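PDB 6T5L: subclass B1 metallo-beta-lactamase from Myroides odoratimimus, which probably hydrolyses the beta-lactam ring of antibiotics, carbapenems included, at a zinc-dependent active site. Local coordinates for residues 206-211 against 229-234; 61-66 against 150-155. All coordinates share one frame; numbering follows the deposited sequence.

Contact 1. Residues 206-211 against 229-234; sequences KVKLKY and LFDYTI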
ATOM      1  N   LYS A 206     -16.236  -8.338   0.541  1.00 49.39           N
ATOM      2  CA  LYS A 206     -16.514  -7.432  -0.562  1.00 52.64           C
ATOM      3  C   LYS A 206     -15.309  -7.306  -1.492  1.00 50.00           C
ATOM      4  O   LYS A 206     -15.458  -7.301  -2.732  1.00 48.20           O
ATOM      5  CB  LYS A 206     -16.920  -6.056  -0.001  1.00 53.71           C
ATOM      6  CG  LYS A 206     -18.254  -6.003   0.671  1.00 56.90           C
ATOM      7  CD  LYS A 206     -18.454  -4.617   1.370  1.00 58.78           C
ATOM      8  CE  LYS A 206     -19.595  -4.627   2.387  1.00 64.13           C
ATOM      9  NZ  LYS A 206     -19.928  -3.240   2.867  1.00 67.76           N
ATOM     10  N   VAL A 207     -14.104  -7.189  -0.916  1.00 47.89           N
ATOM     11  CA  VAL A 207     -12.890  -7.192  -1.735  1.00 45.14           C
ATOM     12  C   VAL A 207     -12.806  -8.477  -2.568  1.00 45.43           C
ATOM     13  O   VAL A 207     -12.420  -8.466  -3.741  1.00 48.64           O
ATOM     14  CB  VAL A 207     -11.651  -7.024  -0.834  1.00 41.83           C
ATOM     15  CG1 VAL A 207     -10.417  -7.230  -1.670  1.00 38.83           C
ATOM     16  CG2 VAL A 207     -11.697  -5.654  -0.057  1.00 43.98           C
ATOM     17  N   LYS A 208     -13.131  -9.597  -1.963  1.00 43.32           N
ATOM     18  CA  LYS A 208     -13.074 -10.862  -2.664  1.00 48.26           C
ATOM     19  C   LYS A 208     -14.077 -10.899  -3.809  1.00 51.18           C
ATOM     20  O   LYS A 208     -13.772 -11.380  -4.920  1.00 51.19           O
ATOM     21  CB  LYS A 208     -13.355 -11.982  -1.671  1.00 52.66           C
ATOM     22  CG  LYS A 208     -13.389 -13.337  -2.253  1.00 60.18           C
ATOM     23  CD  LYS A 208     -13.733 -14.347  -1.196  1.00 65.46           C
ATOM     24  CE  LYS A 208     -14.427 -15.574  -1.815  1.00 71.39           C
ATOM     25  NZ  LYS A 208     -13.609 -16.763  -1.527  1.00 73.36           N
ATOM     26  N   LEU A 209     -15.291 -10.428  -3.540  1.00 53.14           N
ATOM     27  CA  LEU A 209     -16.327 -10.420  -4.559  1.00 54.61           C
ATOM     28  C   LEU A 209     -15.917  -9.555  -5.742  1.00 54.91           C
ATOM     29  O   LEU A 209     -16.203  -9.888  -6.891  1.00 55.76           O
ATOM     30  CB  LEU A 209     -17.619  -9.921  -3.933  1.00 54.63           C
ATOM     31  CG  LEU A 209     -18.792  -9.840  -4.911  1.00 61.73           C
ATOM     32  CD1 LEU A 209     -19.324 -11.260  -5.138  1.00 63.78           C
ATOM     33  CD2 LEU A 209     -19.850  -8.936  -4.364  1.00 65.92           C
ATOM     34  N   LYS A 210     -15.230  -8.438  -5.469  1.00 53.11           N
ATOM     35  CA  LYS A 210     -14.851  -7.504  -6.520  1.00 57.65           C
ATOM     36  C   LYS A 210     -13.685  -8.012  -7.365  1.00 57.30           C
ATOM     37  O   LYS A 210     -13.587  -7.650  -8.540  1.00 60.17           O
ATOM     38  CB  LYS A 210     -14.490  -6.153  -5.884  1.00 60.75           C
ATOM     39  CG  LYS A 210     -14.542  -4.981  -6.845  1.00 66.46           C
ATOM     40  CD  LYS A 210     -15.760  -4.152  -6.611  1.00 73.50           C
ATOM     41  CE  LYS A 210     -15.771  -2.899  -7.497  1.00 81.81           C
ATOM     42  NZ  LYS A 210     -16.648  -1.806  -6.960  1.00 85.59           N
ATOM     43  N   TYR A 211     -12.836  -8.888  -6.823  1.00 54.34           N
ATOM     44  CA  TYR A 211     -11.611  -9.307  -7.506  1.00 54.22           C
ATOM     45  C   TYR A 211     -11.505 -10.825  -7.605  1.00 55.05           C
ATOM     46  O   TYR A 211     -10.508 -11.419  -7.175  1.00 53.96           O
ATOM     47  CB  TYR A 211     -10.406  -8.717  -6.770  1.00 51.36           C
ATOM     48  CG  TYR A 211     -10.442  -7.201  -6.719  1.00 48.62           C
ATOM     49  CD1 TYR A 211     -10.623  -6.450  -7.878  1.00 54.72           C
ATOM     50  CD2 TYR A 211     -10.281  -6.529  -5.552  1.00 46.26           C
ATOM     51  CE1 TYR A 211     -10.638  -5.076  -7.859  1.00 55.65           C
ATOM     52  CE2 TYR A 211     -10.285  -5.138  -5.509  1.00 47.52           C
ATOM     53  CZ  TYR A 211     -10.454  -4.423  -6.659  1.00 56.34           C
ATOM     54  OH  TYR A 211     -10.498  -3.037  -6.597  1.00 62.70           O
ATOM     55  N   LEU A 229      -5.356 -15.267   0.366  1.00 54.10           N
ATOM     56  CA  LEU A 229      -5.120 -14.326   1.454  1.00 54.15           C
ATOM     57  C   LEU A 229      -6.427 -13.681   1.860  1.00 51.77           C
ATOM     58  O   LEU A 229      -6.689 -13.531   3.053  1.00 47.86           O
ATOM     59  CB  LEU A 229      -4.098 -13.263   1.069  1.00 51.08           C
ATOM     60  CG  LEU A 229      -2.671 -13.733   1.331  1.00 49.08           C
ATOM     61  CD1 LEU A 229      -2.214 -14.932   0.453  1.00 49.71           C
ATOM     62  CD2 LEU A 229      -1.738 -12.538   1.124  1.00 46.30           C
ATOM     63  N   PHE A 230      -7.281 -13.349   0.878  1.00 49.62           N
ATOM     64  CA  PHE A 230      -8.640 -12.908   1.173  1.00 52.32           C
ATOM     65  C   PHE A 230      -9.354 -13.931   2.063  1.00 58.90           C
ATOM     66  O   PHE A 230      -9.890 -13.604   3.130  1.00 55.49           O
ATOM     67  CB  PHE A 230      -9.439 -12.755  -0.118  1.00 53.70           C
ATOM     68  CG  PHE A 230      -8.918 -11.737  -1.106  1.00 53.80           C
ATOM     69  CD1 PHE A 230      -8.036 -10.710  -0.725  1.00 50.91           C
ATOM     70  CD2 PHE A 230      -9.352 -11.785  -2.426  1.00 55.30           C
ATOM     71  CE1 PHE A 230      -7.616  -9.770  -1.633  1.00 48.24           C
ATOM     72  CE2 PHE A 230      -8.914 -10.853  -3.339  1.00 54.25           C
ATOM     73  CZ  PHE A 230      -8.051  -9.824  -2.919  1.00 50.03           C
ATOM     74  N   ASP A 231      -9.379 -15.191   1.612  1.00 62.86           N
ATOM     75  CA  ASP A 231     -10.120 -16.224   2.322  1.00 67.24           C
ATOM     76  C   ASP A 231      -9.608 -16.364   3.737  1.00 59.06           C
ATOM     77  O   ASP A 231     -10.389 -16.448   4.693  1.00 55.42           O
ATOM     78  CB  ASP A 231      -9.989 -17.584   1.621  1.00 73.63           C
ATOM     79  CG  ASP A 231     -10.751 -17.667   0.334  1.00 74.33           C
ATOM     80  OD1 ASP A 231     -11.782 -16.983   0.213  1.00 77.00           O
ATOM     81  OD2 ASP A 231     -10.339 -18.469  -0.535  1.00 72.31           O
ATOM     82  N   TYR A 232      -8.287 -16.421   3.889  1.00 54.04           N
ATOM     83  CA  TYR A 232      -7.719 -16.595   5.211  1.00 53.36           C
ATOM     84  C   TYR A 232      -8.064 -15.399   6.120  1.00 51.74           C
ATOM     85  O   TYR A 232      -8.406 -15.581   7.288  1.00 49.91           O
ATOM     86  CB  TYR A 232      -6.207 -16.826   5.083  1.00 49.60           C
ATOM     87  CG  TYR A 232      -5.573 -16.854   6.437  1.00 47.08           C
ATOM     88  CD1 TYR A 232      -5.487 -18.068   7.182  1.00 50.82           C
ATOM     89  CD2 TYR A 232      -5.140 -15.669   7.020  1.00 45.35           C
ATOM     90  CE1 TYR A 232      -4.944 -18.060   8.487  1.00 55.53           C
ATOM     91  CE2 TYR A 232      -4.616 -15.654   8.323  1.00 49.14           C
ATOM     92  CZ  TYR A 232      -4.502 -16.826   9.038  1.00 52.43           C
ATOM     93  OH  TYR A 232      -3.942 -16.723  10.283  1.00 50.21           O
ATOM     94  N   THR A 233      -8.061 -14.176   5.581  1.00 47.49           N
ATOM     95  CA  THR A 233      -8.381 -12.994   6.392  1.00 48.91           C
ATOM     96  C   THR A 233      -9.864 -12.959   6.758  1.00 49.83           C
ATOM     97  O   THR A 233     -10.221 -12.611   7.888  1.00 50.33           O
ATOM     98  CB  THR A 233      -7.947 -11.717   5.637  1.00 48.89           C
ATOM     99  OG1 THR A 233      -6.525 -11.755   5.363  1.00 42.23           O
ATOM    100  CG2 THR A 233      -8.234 -10.450   6.418  1.00 48.61           C
ATOM    101  N   ILE A 234     -10.743 -13.353   5.836  1.00 53.03           N
ATOM    102  CA  ILE A 234     -12.163 -13.444   6.160  1.00 53.43           C
ATOM    103  C   ILE A 234     -12.359 -14.362   7.356  1.00 58.57           C
ATOM    104  O   ILE A 234     -13.173 -14.085   8.250  1.00 61.76           O
ATOM    105  CB  ILE A 234     -12.952 -13.959   4.941  1.00 57.04           C
ATOM    106  CG1 ILE A 234     -12.969 -12.941   3.804  1.00 56.98           C
ATOM    107  CG2 ILE A 234     -14.392 -14.452   5.351  1.00 59.18           C
ATOM    108  CD1 ILE A 234     -13.430 -13.601   2.465  1.00 59.02           C
TER
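Phe-230 lays one face of its ring against Val-207, while the chain just past the end of helix 200-210 comes to its edge. Val-207 CG1 lies over the face, displaced toward the rim: it is 4.1 Å from the centroid of the Phe-230 ring and 26° off the ring normal, which meets the geometry of a CH-pi contact. Being anti to the backbone N is what puts CG1 over the ring. At the ring's edge, near its plane, the carbonyl oxygen Tyr-211 O stands 4.2 Å from Phe-230 CE2. Lys-208 approaches the same ring obliquely with its backbone, CA being 3.8 Å from Phe-230 CD2.

The Lys-208 side chain leaves the ring. It stays extended until a bend at chi4 (120°), which carries the ammonium to Asp-231. There Lys-208 NZ forms a salt bridge with Asp-231 OD1, meeting its syn lone pair; the modelled 2.5 Å is unusually short and the exact length doubtful. Lys-208 CD rests 3.7 Å from Ile-234 CD1. The charged pair lies on the more solvent-accessible side of the Phe-230 contact.

The two helix segments run nearly antiparallel, at 158° with axes 9.9 Å apart, packed together in an outer layer of the alpha-beta/beta-alpha fold. Ile-234 also reaches Val-204 and Glu-205 of helix 200-210, and Phe-230 and Leu-229 both rest on Val-217 of strand 216-219.

Contact 2. Residues 61-66 against 150-155; sequences KVVVFD and KKVYAE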
ATOM      1  N   LYS A  61       6.270   5.431 -16.064  1.00 43.97           N
ATOM      2  CA  LYS A  61       5.576   6.175 -15.031  1.00 42.83           C
ATOM      3  C   LYS A  61       5.252   5.214 -13.877  1.00 43.16           C
ATOM      4  O   LYS A  61       4.870   4.045 -14.106  1.00 38.16           O
ATOM      5  CB  LYS A  61       4.269   6.805 -15.544  1.00 47.40           C
ATOM      6  CG  LYS A  61       4.342   7.595 -16.909  1.00 53.29           C
ATOM      7  CD  LYS A  61       4.748   9.019 -16.698  0.79 58.18           C
ATOM      8  CE  LYS A  61       5.899   9.481 -17.624  0.65 63.94           C
ATOM      9  N   VAL A  62       5.348   5.708 -12.635  1.00 36.36           N
ATOM     10  CA  VAL A  62       5.185   4.846 -11.476  1.00 38.63           C
ATOM     11  C   VAL A  62       4.167   5.448 -10.528  1.00 36.56           C
ATOM     12  O   VAL A  62       4.134   6.677 -10.341  1.00 35.36           O
ATOM     13  CB  VAL A  62       6.536   4.581 -10.768  1.00 36.11           C
ATOM     14  CG1 VAL A  62       6.251   3.982  -9.436  1.00 37.16           C
ATOM     15  CG2 VAL A  62       7.340   3.606 -11.599  1.00 38.31           C
ATOM     16  N   VAL A  63       3.295   4.584  -9.976  1.00 36.77           N
ATOM     17  CA  VAL A  63       2.418   4.936  -8.860  1.00 38.25           C
ATOM     18  C   VAL A  63       2.773   4.047  -7.669  1.00 36.50           C
ATOM     19  O   VAL A  63       2.902   2.827  -7.803  1.00 38.32           O
ATOM     20  CB  VAL A  63       0.916   4.780  -9.181  1.00 41.61           C
ATOM     21  CG1 VAL A  63       0.061   4.876  -7.884  1.00 41.38           C
ATOM     22  CG2 VAL A  63       0.455   5.831 -10.175  1.00 40.01           C
ATOM     23  N   VAL A  64       2.842   4.637  -6.495  1.00 34.13           N
ATOM     24  CA  VAL A  64       3.299   3.937  -5.295  1.00 34.36           C
ATOM     25  C   VAL A  64       2.132   3.890  -4.335  1.00 35.83           C
ATOM     26  O   VAL A  64       1.487   4.927  -4.083  1.00 35.55           O
ATOM     27  CB  VAL A  64       4.488   4.673  -4.633  1.00 35.33           C
ATOM     28  CG1 VAL A  64       5.001   3.984  -3.332  1.00 32.57           C
ATOM     29  CG2 VAL A  64       5.615   4.864  -5.671  1.00 36.86           C
ATOM     30  N   PHE A  65       1.856   2.703  -3.824  1.00 35.13           N
ATOM     31  CA  PHE A  65       0.910   2.507  -2.736  1.00 36.29           C
ATOM     32  C   PHE A  65       1.745   2.373  -1.470  1.00 34.43           C
ATOM     33  O   PHE A  65       2.560   1.445  -1.371  1.00 33.11           O
ATOM     34  CB  PHE A  65       0.044   1.249  -2.971  1.00 36.30           C
ATOM     35  CG  PHE A  65      -0.984   1.430  -4.027  1.00 35.26           C
ATOM     36  CD1 PHE A  65      -0.703   1.141  -5.357  1.00 37.09           C
ATOM     37  CD2 PHE A  65      -2.200   1.949  -3.701  1.00 35.77           C
ATOM     38  CE1 PHE A  65      -1.671   1.327  -6.350  1.00 41.60           C
ATOM     39  CE2 PHE A  65      -3.159   2.171  -4.673  1.00 39.04           C
ATOM     40  CZ  PHE A  65      -2.906   1.852  -6.005  1.00 38.90           C
ATOM     41  N   ASP A  66       1.527   3.268  -0.506  1.00 31.50           N
ATOM     42  CA  ASP A  66       2.296   3.307   0.728  1.00 32.52           C
ATOM     43  C   ASP A  66       3.755   3.769   0.643  1.00 37.91           C
ATOM     44  O   ASP A  66       4.532   3.241  -0.166  1.00 39.51           O
ATOM     45  CB  ASP A  66       2.286   1.984   1.466  1.00 37.60           C
ATOM     46  CG  ASP A  66       0.951   1.689   2.151  1.00 41.79           C
ATOM     47  OD1 ASP A  66      -0.063   2.412   1.868  1.00 42.40           O
ATOM     48  OD2 ASP A  66       0.931   0.720   2.955  1.00 42.44           O
ATOM     49  N   LYS A 150      -2.464   2.750 -19.227  1.00 50.21           N
ATOM     50  CA  LYS A 150      -3.154   1.814 -18.357  1.00 55.14           C
ATOM     51  C   LYS A 150      -3.703   2.598 -17.159  1.00 54.38           C
ATOM     52  O   LYS A 150      -3.467   3.807 -17.001  1.00 50.45           O
ATOM     53  CB  LYS A 150      -2.218   0.676 -17.909  1.00 55.17           C
ATOM     54  CG  LYS A 150      -1.610  -0.182 -19.072  1.00 56.15           C
ATOM     55  CD  LYS A 150      -2.635  -1.066 -19.752  1.00 61.90           C
ATOM     56  CE  LYS A 150      -2.215  -1.496 -21.196  1.00 67.46           C
ATOM     57  NZ  LYS A 150      -2.863  -0.632 -22.235  1.00 72.53           N
ATOM     58  N   LYS A 151      -4.456   1.925 -16.318  1.00 50.57           N
ATOM     59  CA  LYS A 151      -5.152   2.609 -15.252  1.00 49.19           C
ATOM     60  C   LYS A 151      -4.884   1.869 -13.958  1.00 46.80           C
ATOM     61  O   LYS A 151      -4.610   0.666 -13.969  1.00 42.28           O
ATOM     62  CB  LYS A 151      -6.634   2.687 -15.545  1.00 53.98           C
ATOM     63  CG  LYS A 151      -7.007   3.900 -16.347  1.00 59.26           C
ATOM     64  CD  LYS A 151      -8.445   3.779 -16.843  1.00 70.43           C
ATOM     65  CE  LYS A 151      -8.776   4.907 -17.778  1.00 76.77           C
ATOM     66  NZ  LYS A 151     -10.203   4.842 -18.151  1.00 82.85           N
ATOM     67  N   VAL A 152      -4.865   2.630 -12.870  1.00 44.29           N
ATOM     68  CA  VAL A 152      -4.655   2.140 -11.523  1.00 40.68           C
ATOM     69  C   VAL A 152      -5.723   2.764 -10.629  1.00 41.89           C
ATOM     70  O   VAL A 152      -6.159   3.908 -10.839  1.00 42.69           O
ATOM     71  CB  VAL A 152      -3.219   2.460 -11.024  1.00 36.99           C
ATOM     72  CG1 VAL A 152      -3.043   3.904 -10.590  1.00 40.29           C
ATOM     73  CG2 VAL A 152      -2.868   1.527  -9.883  1.00 39.58           C
ATOM     74  N   TYR A 153      -6.152   1.998  -9.634  1.00 41.55           N
ATOM     75  CA  TYR A 153      -7.347   2.269  -8.839  1.00 44.16           C
ATOM     76  C   TYR A 153      -7.017   2.159  -7.353  1.00 41.62           C
ATOM     77  O   TYR A 153      -6.158   1.367  -6.933  1.00 41.64           O
ATOM     78  CB  TYR A 153      -8.490   1.275  -9.199  1.00 45.92           C
ATOM     79  CG  TYR A 153      -8.883   1.246 -10.672  1.00 47.76           C
ATOM     80  CD1 TYR A 153      -8.174   0.476 -11.602  1.00 46.99           C
ATOM     81  CD2 TYR A 153      -9.967   1.975 -11.124  1.00 43.81           C
ATOM     82  CE1 TYR A 153      -8.518   0.475 -12.922  1.00 47.32           C
ATOM     83  CE2 TYR A 153     -10.317   1.980 -12.436  1.00 46.18           C
ATOM     84  CZ  TYR A 153      -9.595   1.223 -13.344  1.00 48.98           C
ATOM     85  OH  TYR A 153      -9.920   1.198 -14.682  1.00 52.28           O
ATOM     86  N   ALA A 154      -7.722   2.924  -6.550  1.00 41.39           N
ATOM     87  CA  ALA A 154      -7.761   2.717  -5.102  1.00 38.74           C
ATOM     88  C   ALA A 154      -9.233   2.697  -4.790  1.00 41.32           C
ATOM     89  O   ALA A 154      -9.977   3.454  -5.410  1.00 43.42           O
ATOM     90  CB  ALA A 154      -7.067   3.837  -4.286  1.00 35.00           C
ATOM     91  N   GLU A 155      -9.662   1.866  -3.847  1.00 42.44           N
ATOM     92  CA  GLU A 155     -11.083   1.769  -3.537  1.00 47.40           C
ATOM     93  C   GLU A 155     -11.280   1.457  -2.061  1.00 43.70           C
ATOM     94  O   GLU A 155     -10.583   0.626  -1.486  1.00 41.08           O
ATOM     95  CB  GLU A 155     -11.794   0.699  -4.395  1.00 50.73           C
ATOM     96  CG  GLU A 155     -13.318   0.713  -4.157  1.00 52.25           C
ATOM     97  CD  GLU A 155     -14.133   0.045  -5.274  1.00 55.08           C
ATOM     98  OE1 GLU A 155     -15.314  -0.242  -5.053  1.00 54.32           O
ATOM     99  OE2 GLU A 155     -13.596  -0.189  -6.395  1.00 56.94           O
TER
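Val-63 and Phe-65 meet Val-152 and Ala-154 in a face-to-face packing of two beta-sheets, inside the alpha-beta/beta-alpha sandwich of the metallo-beta-lactamase fold. The evidence is the spacing: the strand axes approach to 9.6 Å at an angle of 13°, too far for backbone pairing, and each strand belongs to a different mixed sheet. Val-63 and Val-152 meet end-on through their methyls, Val-63 CG2 being 4.0 Å from Val-152 CG1. That CG1 sits between backbone N and carbonyl carbon (chi1 78°), which turns CG2 of Val-152 to the Phe-65 ring. Val-152 CG2 lies at the ring edge, in plane, 3.7 Å from Phe-65 CE1, as the two side chains pass alongside, pointing opposite ways. Ala-154 CB is also near the ring plane, 4.3 Å from Phe-65 CE2, and the carbonyl oxygen Tyr-153 O comes obliquely to 3.4 Å from Phe-65 CZ. Beyond the pair, Phe-65 rests on Met-54, Val-56 and Ile-93 of its own sheet. Apart from that one carbonyl, the touching groups are hydrocarbon and almost all buried, which implies that the sheets are joined here by hydrophobic burial, without polar or charged pairing between the strands.

How the contacts relate
Both segments of contact 2 precede those of contact 1 in sequence, and the two centres lie about 20 Å apart. Contact 2 lies about 9 Å from the centre of the chain and joins the six-stranded sheet to the five-stranded one; contact 1, about 16 Å out, pairs helices 200-210 and 228-237 beside strand 216-219 of the five-stranded sheet. That sheet is therefore common to both. They are also tied directly: Lys-210 NZ forms a 2.8 Å salt bridge with Glu-155 OE1, joining the end of helix 200-210 to strand 150-155. Together they connect the two sheets and an outer helical layer of the fold that carries the zinc sites.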